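Local coordinates for acetone carboxylase alpha subunit (Xanthobacter autotrophicus Py2, PDB 5M45), which is a manganese-binding subunit of a carboxylase assembly built with beta and gamma subunits, and belongs to the hydantoinase B/oxoprolinase family, at residues F92-N96 against H111-G116; D137-N142 against D153-P159; V68-R72 against T104-I108. The contacts are given in a common frame with arbitrary orientation. Residues are numbered along the deposited sequence.

The three contacts gather round one antiparallel sheet and the helices on it. From the N terminus, helix 54-75 supplies 68-72. The chain then forms strand 90-95, strand 101-104 and the loop 104-108, where interaction 3 closes. Interaction 1 opens at 92-96, before that closure, and closes at 111-116, so the two contacts cross. They touch through Phe92 and Thr93 against Thr104 and Ser105. Interaction 2 follows in series as a hairpin, 137-142 with 153-159, in the same sheet. It meets interaction 1 where His111 and Met115 reach Asp153 and His155. Interactions 2 and 3 do not touch. Interaction 3 ties helix 54-75 to the loop after strand 101-104; interaction 1 ties helix 111-124 to strand 90-95.

Interaction 1. Residues F92-N96 against H111-G116; sequences FTLYN and HVGTMG. With AE4 (3,6,9,12,15-pentaoxaheptadecan-1-ol), chain P.
Strand 92-95 is extended, and helix 111-116 crosses it at -52°, with axes 9.0 Å apart at closest approach. The nearest CA atoms are Thr93 with Val112, CA to CA 6.3 Å, and Tyr95 with Gly116, CA to CA 7.4 Å. The CA-CB bonds of Thr93 and Tyr95 point toward the helix. The one hydrogen bond across runs from Tyr95 OH to Val112 O, 2.8 Å; Tyr95 is m, with chi2 near 86°. The apolar pair is Tyr95 CZ with Met115 CB, 4.1 Å. Thr93 OG1 makes a van der Waals contact with Val112 CG2, 3.6 Å. Met115 is m, t, m, which brings its CE to van der Waals contact with Thr93 OG1, 4.0 Å. Gly116 has no side chain, and a CB there would sit tight against Tyr95 and AE4. AE4 O19 gives a weak hydrogen bond to Gly113 O, 3.4 Å. This is helix-on-sheet packing beside a ligand pocket. Thr93 OG1 is hydrogen-bonded to Thr104 of strand 101-104, and Met115 continues onto His155 of strand 153-162.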
loop_
_atom_site.group_PDB
_atom_site.type_symbol
_atom_site.label_atom_id
_atom_site.label_comp_id
_atom_site.label_asym_id
_atom_site.label_seq_id
_atom_site.Cartn_x
_atom_site.Cartn_y
_atom_site.Cartn_z
ATOM N N PHE A 92 3.336 6.187 -25.399
ATOM C CA PHE A 92 1.918 6.019 -25.748
ATOM C C PHE A 92 1.747 4.996 -26.875
ATOM O O PHE A 92 2.511 5.010 -27.864
ATOM C CB PHE A 92 1.285 7.347 -26.176
ATOM C CG PHE A 92 1.190 8.351 -25.050
ATOM C CD1 PHE A 92 0.155 8.277 -24.115
ATOM C CD2 PHE A 92 2.150 9.338 -24.892
ATOM C CE1 PHE A 92 0.080 9.179 -23.063
ATOM C CE2 PHE A 92 2.067 10.257 -23.850
ATOM C CZ PHE A 92 1.042 10.174 -22.933
ATOM N N THR A 93 0.774 4.115 -26.706
ATOM C CA THR A 93 0.602 2.967 -27.557
ATOM C C THR A 93 -0.903 2.765 -27.928
ATOM O O THR A 93 -1.813 2.918 -27.068
ATOM C CB THR A 93 1.203 1.715 -26.890
ATOM O OG1 THR A 93 2.582 1.957 -26.528
ATOM C CG2 THR A 93 1.125 0.510 -27.846
ATOM N N LEU A 94 -1.149 2.421 -29.205
ATOM C CA LEU A 94 -2.511 2.181 -29.728
ATOM C C LEU A 94 -2.746 0.662 -29.869
ATOM O O LEU A 94 -1.898 -0.027 -30.452
ATOM C CB LEU A 94 -2.704 2.905 -31.063
ATOM C CG LEU A 94 -4.024 2.688 -31.826
ATOM C CD1 LEU A 94 -5.246 3.120 -31.015
ATOM C CD2 LEU A 94 -3.950 3.442 -33.149
ATOM N N TYR A 95 -3.847 0.150 -29.305
ATOM C CA TYR A 95 -4.182 -1.286 -29.311
ATOM C C TYR A 95 -5.490 -1.586 -30.063
ATOM O O TYR A 95 -6.406 -0.751 -30.099
ATOM C CB TYR A 95 -4.320 -1.831 -27.857
ATOM C CG TYR A 95 -3.053 -1.690 -27.045
ATOM C CD1 TYR A 95 -2.781 -0.513 -26.350
ATOM C CD2 TYR A 95 -2.124 -2.733 -26.962
ATOM C CE1 TYR A 95 -1.607 -0.370 -25.600
ATOM C CE2 TYR A 95 -0.951 -2.580 -26.228
ATOM C CZ TYR A 95 -0.714 -1.384 -25.535
ATOM O OH TYR A 95 0.469 -1.188 -24.829
ATOM N N ASN A 96 -5.574 -2.778 -30.662
ATOM C CA ASN A 96 -6.844 -3.317 -31.162
ATOM C C ASN A 96 -7.702 -3.867 -29.980
ATOM O O ASN A 96 -7.254 -3.872 -28.848
ATOM C CB ASN A 96 -6.607 -4.327 -32.316
ATOM C CG ASN A 96 -5.993 -5.646 -31.875
ATOM O OD1 ASN A 96 -6.140 -6.098 -30.732
ATOM N ND2 ASN A 96 -5.312 -6.307 -32.829
ATOM N N HIS A 111 6.738 -1.109 -22.305
ATOM C CA HIS A 111 5.337 -1.027 -21.889
ATOM C C HIS A 111 4.320 -1.243 -22.996
ATOM O O HIS A 111 3.118 -1.368 -22.716
ATOM C CB HIS A 111 5.097 0.267 -21.095
ATOM C CG HIS A 111 5.927 0.333 -19.856
ATOM N ND1 HIS A 111 5.642 -0.412 -18.733
ATOM C CD2 HIS A 111 7.081 0.985 -19.586
ATOM C CE1 HIS A 111 6.571 -0.199 -17.822
ATOM N NE2 HIS A 111 7.453 0.652 -18.315
ATOM N N VAL A 112 4.774 -1.362 -24.239
ATOM C CA VAL A 112 3.924 -1.868 -25.328
ATOM C C VAL A 112 3.369 -3.243 -24.867
ATOM O O VAL A 112 2.147 -3.459 -24.866
ATOM C CB VAL A 112 4.679 -1.970 -26.679
ATOM C CG1 VAL A 112 3.881 -2.742 -27.706
ATOM C CG2 VAL A 112 5.051 -0.591 -27.216
ATOM N N GLY A 113 4.270 -4.119 -24.398
ATOM C CA GLY A 113 3.897 -5.437 -23.879
ATOM C C GLY A 113 3.193 -5.429 -22.540
ATOM O O GLY A 113 2.195 -6.125 -22.376
ATOM N N THR A 114 3.688 -4.649 -21.559
ATOM C CA THR A 114 3.061 -4.636 -20.200
ATOM C C THR A 114 1.617 -4.105 -20.221
ATOM O O THR A 114 0.728 -4.693 -19.603
ATOM C CB THR A 114 3.860 -3.855 -19.155
ATOM O OG1 THR A 114 3.855 -2.469 -19.499
ATOM C CG2 THR A 114 5.281 -4.335 -19.077
ATOM N N MET A 115 1.353 -3.039 -20.953
ATOM C CA MET A 115 -0.015 -2.431 -20.993
ATOM C C MET A 115 -0.991 -3.343 -21.774
ATOM O O MET A 115 -2.165 -3.482 -21.388
ATOM C CB MET A 115 0.005 -1.008 -21.567
ATOM C CG MET A 115 0.684 0.012 -20.648
ATOM S SD MET A 115 0.660 1.757 -21.199
ATOM C CE MET A 115 1.589 1.714 -22.704
ATOM N N GLY A 116 -0.498 -4.000 -22.829
ATOM C CA GLY A 116 -1.318 -5.001 -23.529
ATOM C C GLY A 116 -1.673 -6.204 -22.653
ATOM O O GLY A 116 -2.821 -6.711 -22.686
HETATM C C2 AE4 P . 2.834 -22.331 -29.599
HETATM C C3 AE4 P . 1.475 -21.769 -29.187
HETATM O O4 AE4 P . 1.158 -20.644 -30.013
HETATM C C5 AE4 P . -0.232 -20.286 -30.069
HETATM C C6 AE4 P . -0.392 -18.785 -30.340
HETATM O O7 AE4 P . -0.875 -18.065 -29.195
HETATM C C8 AE4 P . 0.112 -17.941 -28.158
HETATM C C9 AE4 P . -0.508 -17.244 -26.960
HETATM C C11 AE4 P . 0.960 -15.420 -26.395
HETATM O O10 AE4 P . -0.236 -15.845 -27.045
HETATM C C12 AE4 P . 1.714 -14.479 -27.319
HETATM O O13 AE4 P . 1.240 -13.140 -27.168
HETATM C C14 AE4 P . 2.229 -12.182 -27.523
HETATM C C15 AE4 P . 1.617 -10.786 -27.540
HETATM O O16 AE4 P . 1.389 -10.378 -26.192
HETATM C C17 AE4 P . 2.396 -9.529 -25.653
HETATM C C18 AE4 P . 1.908 -9.043 -24.294
HETATM O O19 AE4 P . 0.641 -8.361 -24.446
#

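Interaction 2. Residues D137-N142 against D153-P159; sequences DIFCNN and DIHTIVP. With MN (manganese (II) ion), chain M.
Phe139, in m, packs against Ile157, CB to CB 4.3 Å, and turns the edge of its ring to Pro159, with CE2 4.5 Å from CD. The two strands, 138-141 and 153-159, are antiparallel neighbours in a beta hairpin. Their axes approach to 4.6 Å at 153°. Phe139 with Ile157 and Asn141 with His155 are hydrogen-bonded pairs; Cys140 with Thr156 is a non-hydrogen-bonded pair, CA-CA 4.6 Å. The bonds are Phe139 N to Ile157 O, 3.0 Å, Ile157 N to Phe139 O, 2.9 Å, Asn141 N to His155 O, 3.0 Å, and His155 N to Asn141 O, 2.8 Å. Cys140 CA also makes a CA-H...O contact to His155 O, 3.2 Å. Side chains of Phe139, Asn141, His155 and Ile157 share one face, which helix 111-124 covers. Cys140 and Thr156 lie on the other. There Cys140, in t, sets SG 3.6 Å from Ile154 CG2. Helix 227-255 covers Ile154 and Val158. The start of strand 153-162 carries the metal ligand: Asp153 OD1 binds the manganese ion at 2.0 Å, with His150 and His175. Backbone bonds thus hold the hairpin, while Asp153 gives OD1 to the metal and OD2 to a weak hydrogen bond with His111 NE2.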
loop_
_atom_site.group_PDB
_atom_site.type_symbol
_atom_site.label_atom_id
_atom_site.label_comp_id
_atom_site.label_asym_id
_atom_site.label_seq_id
_atom_site.Cartn_x
_atom_site.Cartn_y
_atom_site.Cartn_z
ATOM N N ASP A 137 -14.597 5.915 -19.676
ATOM C CA ASP A 137 -13.951 5.405 -18.465
ATOM C C ASP A 137 -12.436 5.682 -18.504
ATOM O O ASP A 137 -11.858 5.840 -19.576
ATOM C CB ASP A 137 -14.216 3.901 -18.298
ATOM C CG ASP A 137 -15.595 3.596 -17.731
ATOM O OD1 ASP A 137 -16.349 4.521 -17.320
ATOM O OD2 ASP A 137 -15.923 2.400 -17.655
ATOM N N ILE A 138 -11.836 5.754 -17.320
ATOM C CA ILE A 138 -10.372 5.817 -17.155
ATOM C C ILE A 138 -9.910 4.710 -16.195
ATOM O O ILE A 138 -10.393 4.632 -15.053
ATOM C CB ILE A 138 -9.932 7.189 -16.570
ATOM C CG1 ILE A 138 -10.405 8.329 -17.473
ATOM C CG2 ILE A 138 -8.404 7.263 -16.457
ATOM C CD1 ILE A 138 -10.182 9.740 -16.848
ATOM N N PHE A 139 -8.979 3.865 -16.664
ATOM C CA PHE A 139 -8.354 2.819 -15.860
ATOM C C PHE A 139 -6.910 3.195 -15.502
ATOM O O PHE A 139 -6.221 3.843 -16.283
ATOM C CB PHE A 139 -8.431 1.425 -16.576
ATOM C CG PHE A 139 -9.834 0.904 -16.746
ATOM C CD1 PHE A 139 -10.440 0.135 -15.751
ATOM C CD2 PHE A 139 -10.564 1.172 -17.904
ATOM C CE1 PHE A 139 -11.743 -0.344 -15.902
ATOM C CE2 PHE A 139 -11.875 0.712 -18.062
ATOM C CZ PHE A 139 -12.473 -0.048 -17.067
ATOM N N CYS A 140 -6.461 2.811 -14.311
ATOM C CA CYS A 140 -5.075 2.959 -13.920
ATOM C C CYS A 140 -4.541 1.615 -13.440
ATOM O O CYS A 140 -5.260 0.847 -12.820
ATOM C CB CYS A 140 -4.944 4.053 -12.844
ATOM S SG CYS A 140 -3.250 4.439 -12.316
ATOM N N ASN A 141 -3.270 1.345 -13.719
ATOM C CA ASN A 141 -2.655 0.052 -13.365
ATOM C C ASN A 141 -1.147 0.146 -13.234
ATOM O O ASN A 141 -0.503 0.905 -13.980
ATOM C CB ASN A 141 -3.004 -0.975 -14.471
ATOM C CG ASN A 141 -2.344 -2.315 -14.259
ATOM O OD1 ASN A 141 -2.755 -3.097 -13.394
ATOM N ND2 ASN A 141 -1.290 -2.578 -15.011
ATOM N N ASN A 142 -0.581 -0.597 -12.275
ATOM C CA ASN A 142 0.876 -0.813 -12.216
ATOM C C ASN A 142 1.304 -2.180 -11.676
ATOM O O ASN A 142 2.488 -2.359 -11.330
ATOM C CB ASN A 142 1.561 0.316 -11.427
ATOM C CG ASN A 142 1.316 0.211 -9.931
ATOM O OD1 ASN A 142 0.488 -0.593 -9.509
ATOM N ND2 ASN A 142 2.052 0.989 -9.124
ATOM N N ASP A 153 6.344 2.463 -12.754
ATOM C CA ASP A 153 5.820 2.672 -14.086
ATOM C C ASP A 153 4.282 2.597 -14.050
ATOM O O ASP A 153 3.705 1.496 -14.019
ATOM C CB ASP A 153 6.418 1.697 -15.076
ATOM C CG ASP A 153 7.889 1.948 -15.318
ATOM O OD1 ASP A 153 8.362 3.090 -15.066
ATOM O OD2 ASP A 153 8.618 1.018 -15.758
ATOM N N ILE A 154 3.643 3.754 -14.046
ATOM C CA ILE A 154 2.200 3.821 -13.916
ATOM C C ILE A 154 1.528 3.894 -15.297
ATOM O O ILE A 154 1.907 4.748 -16.140
ATOM C CB ILE A 154 1.759 5.071 -13.102
ATOM C CG1 ILE A 154 2.525 5.180 -11.757
ATOM C CG2 ILE A 154 0.253 5.068 -12.907
ATOM C CD1 ILE A 154 2.242 4.062 -10.783
ATOM N N HIS A 155 0.544 3.020 -15.509
ATOM C CA HIS A 155 -0.274 2.999 -16.735
ATOM C C HIS A 155 -1.642 3.703 -16.542
ATOM O O HIS A 155 -2.302 3.478 -15.522
ATOM C CB HIS A 155 -0.607 1.571 -17.219
ATOM C CG HIS A 155 0.527 0.604 -17.167
ATOM N ND1 HIS A 155 0.324 -0.755 -17.036
ATOM C CD2 HIS A 155 1.867 0.778 -17.273
ATOM C CE1 HIS A 155 1.499 -1.378 -17.046
ATOM N NE2 HIS A 155 2.450 -0.462 -17.180
ATOM N N THR A 156 -2.051 4.492 -17.552
ATOM C CA THR A 156 -3.424 4.973 -17.722
ATOM C C THR A 156 -3.923 4.350 -19.037
ATOM O O THR A 156 -3.254 4.437 -20.068
ATOM C CB THR A 156 -3.507 6.508 -17.786
ATOM O OG1 THR A 156 -3.064 7.087 -16.554
ATOM C CG2 THR A 156 -4.960 6.981 -18.064
ATOM N N ILE A 157 -5.057 3.650 -18.966
ATOM C CA ILE A 157 -5.646 2.898 -20.096
ATOM C C ILE A 157 -7.124 3.364 -20.333
ATOM O O ILE A 157 -7.935 3.386 -19.407
ATOM C CB ILE A 157 -5.569 1.377 -19.819
ATOM C CG1 ILE A 157 -4.111 0.882 -19.727
ATOM C CG2 ILE A 157 -6.279 0.597 -20.920
ATOM C CD1 ILE A 157 -3.995 -0.456 -18.988
ATOM N N VAL A 158 -7.441 3.766 -21.572
ATOM C CA VAL A 158 -8.762 4.303 -21.952
ATOM C C VAL A 158 -9.298 3.466 -23.148
ATOM O O VAL A 158 -8.602 3.331 -24.165
ATOM C CB VAL A 158 -8.649 5.783 -22.362
ATOM C CG1 VAL A 158 -9.968 6.295 -22.889
ATOM C CG2 VAL A 158 -8.158 6.612 -21.177
ATOM N N PRO A 159 -10.537 2.941 -23.047
ATOM C CA PRO A 159 -11.135 2.257 -24.201
ATOM C C PRO A 159 -11.579 3.252 -25.266
ATOM O O PRO A 159 -11.886 4.421 -24.949
ATOM C CB PRO A 159 -12.341 1.518 -23.600
ATOM C CG PRO A 159 -12.766 2.409 -22.468
ATOM C CD PRO A 159 -11.466 2.972 -21.900
HETATM MN MN MN M . 10.320 2.718 -14.588
#

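Interaction 3. Residues V68-R72 against T104-I108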
loop_
_atom_site.group_PDB
_atom_site.type_symbol
_atom_site.label_atom_id
_atom_site.label_comp_id
_atom_site.label_asym_id
_atom_site.label_seq_id
_atom_site.Cartn_x
_atom_site.Cartn_y
_atom_site.Cartn_z
ATOM N N VAL A 68 0.605 9.038 -32.430
ATOM C CA VAL A 68 1.275 8.530 -31.215
ATOM C C VAL A 68 2.620 9.209 -30.902
ATOM O O VAL A 68 2.939 9.489 -29.746
ATOM C CB VAL A 68 1.391 6.968 -31.138
ATOM C CG1 VAL A 68 0.014 6.335 -31.128
ATOM C CG2 VAL A 68 2.203 6.405 -32.287
ATOM N N VAL A 69 3.398 9.510 -31.934
ATOM C CA VAL A 69 4.675 10.254 -31.752
ATOM C C VAL A 69 4.386 11.658 -31.187
ATOM O O VAL A 69 5.049 12.109 -30.243
ATOM C CB VAL A 69 5.473 10.324 -33.076
ATOM C CG1 VAL A 69 6.622 11.330 -32.986
ATOM C CG2 VAL A 69 6.028 8.932 -33.394
ATOM N N ASP A 70 3.374 12.328 -31.760
ATOM C CA ASP A 70 2.987 13.658 -31.345
ATOM C C ASP A 70 2.426 13.694 -29.907
ATOM O O ASP A 70 2.682 14.663 -29.172
ATOM C CB ASP A 70 1.972 14.276 -32.305
ATOM C CG ASP A 70 1.551 15.711 -31.877
ATOM O OD1 ASP A 70 2.406 16.610 -31.835
ATOM O OD2 ASP A 70 0.358 15.903 -31.542
ATOM N N ALA A 71 1.686 12.667 -29.515
ATOM C CA ALA A 71 1.196 12.590 -28.134
ATOM C C ALA A 71 2.355 12.592 -27.107
ATOM O O ALA A 71 2.318 13.358 -26.118
ATOM C CB ALA A 71 0.331 11.358 -27.954
ATOM N N ARG A 72 3.385 11.782 -27.354
ATOM C CA ARG A 72 4.543 11.768 -26.471
ATOM C C ARG A 72 5.285 13.128 -26.446
ATOM O O ARG A 72 5.598 13.669 -25.374
ATOM C CB ARG A 72 5.503 10.637 -26.862
ATOM C CG ARG A 72 6.832 10.652 -26.105
ATOM C CD ARG A 72 7.504 9.300 -26.206
ATOM N NE ARG A 72 8.837 9.270 -25.610
ATOM C CZ ARG A 72 9.960 9.665 -26.211
ATOM N NH1 ARG A 72 9.942 10.132 -27.471
ATOM N NH2 ARG A 72 11.110 9.572 -25.573
ATOM N N THR A 104 3.161 2.495 -31.954
ATOM C CA THR A 104 3.625 3.103 -30.700
ATOM C C THR A 104 4.536 4.298 -30.945
ATOM O O THR A 104 5.216 4.361 -31.953
ATOM C CB THR A 104 4.336 2.023 -29.815
ATOM O OG1 THR A 104 4.676 2.537 -28.538
ATOM C CG2 THR A 104 5.568 1.492 -30.486
ATOM N N SER A 105 4.571 5.235 -29.996
ATOM C CA SER A 105 5.696 6.201 -29.914
ATOM C C SER A 105 6.991 5.439 -29.573
ATOM O O SER A 105 6.924 4.277 -29.199
ATOM C CB SER A 105 5.437 7.268 -28.821
ATOM O OG SER A 105 5.543 6.725 -27.507
ATOM N N THR A 106 8.138 6.114 -29.646
ATOM C CA THR A 106 9.379 5.614 -29.065
ATOM C C THR A 106 9.369 5.928 -27.553
ATOM O O THR A 106 8.314 6.227 -27.004
ATOM C CB THR A 106 10.649 6.121 -29.822
ATOM O OG1 THR A 106 10.768 7.547 -29.697
ATOM C CG2 THR A 106 10.578 5.792 -31.297
ATOM N N GLY A 107 10.525 5.857 -26.885
ATOM C CA GLY A 107 10.620 6.054 -25.434
ATOM C C GLY A 107 10.687 4.699 -24.710
ATOM O O GLY A 107 11.384 3.798 -25.165
ATOM N N ILE A 108 9.950 4.550 -23.593
ATOM C CA ILE A 108 10.040 3.336 -22.761
ATOM C C ILE A 108 9.108 2.240 -23.263
ATOM O O ILE A 108 8.070 1.889 -22.601
ATOM C CB ILE A 108 9.910 3.610 -21.233
ATOM C CG1 ILE A 108 8.700 4.504 -20.874
ATOM C CG2 ILE A 108 11.218 4.263 -20.733
ATOM C CD1 ILE A 108 8.391 4.541 -19.387
HETATM O O HOH W 1 11.487 10.401 -29.738
#
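Val68 opens the helical segment with its CA-CB bond toward the loop. Val68 CG2 lies 3.4 Å from Thr104 C, and Val68 O is 3.5 Å from Ser105 CB. Val69 is the residue in register with Ser105, CA to CA 4.6 Å; its own CA is 4.3 Å from Ser105 CB. It also packs on the backbone of the beta subunit. Arg72, one turn on from Val68, runs along Ser105, Thr106 and Gly107. Its chain is extended, t at chi1 to chi3, so Arg72 CD passes 3.5 Å from Ser105 OG and 3.3 Å from Thr106 O. One face of the guanidinium lies over Gly107 CA, which is 3.6 Å from Arg72 NH2. A CB on Gly107 would clash with Arg72 NE, and the backbone angles of Gly107 by themselves also call for glycine. No direct hydrogen bond crosses the contact. A water joins the sides, accepting from Arg72 NH1 at 2.8 Å and donating to Thr106 OG1 at 2.9 Å. Arg72 NH2 also bonds Gly88 O, and Thr106 OG1 bonds Glu482. This is a helix packed on the loop that joins strand 101-104 to helix 111-124, at the interface with the beta subunit.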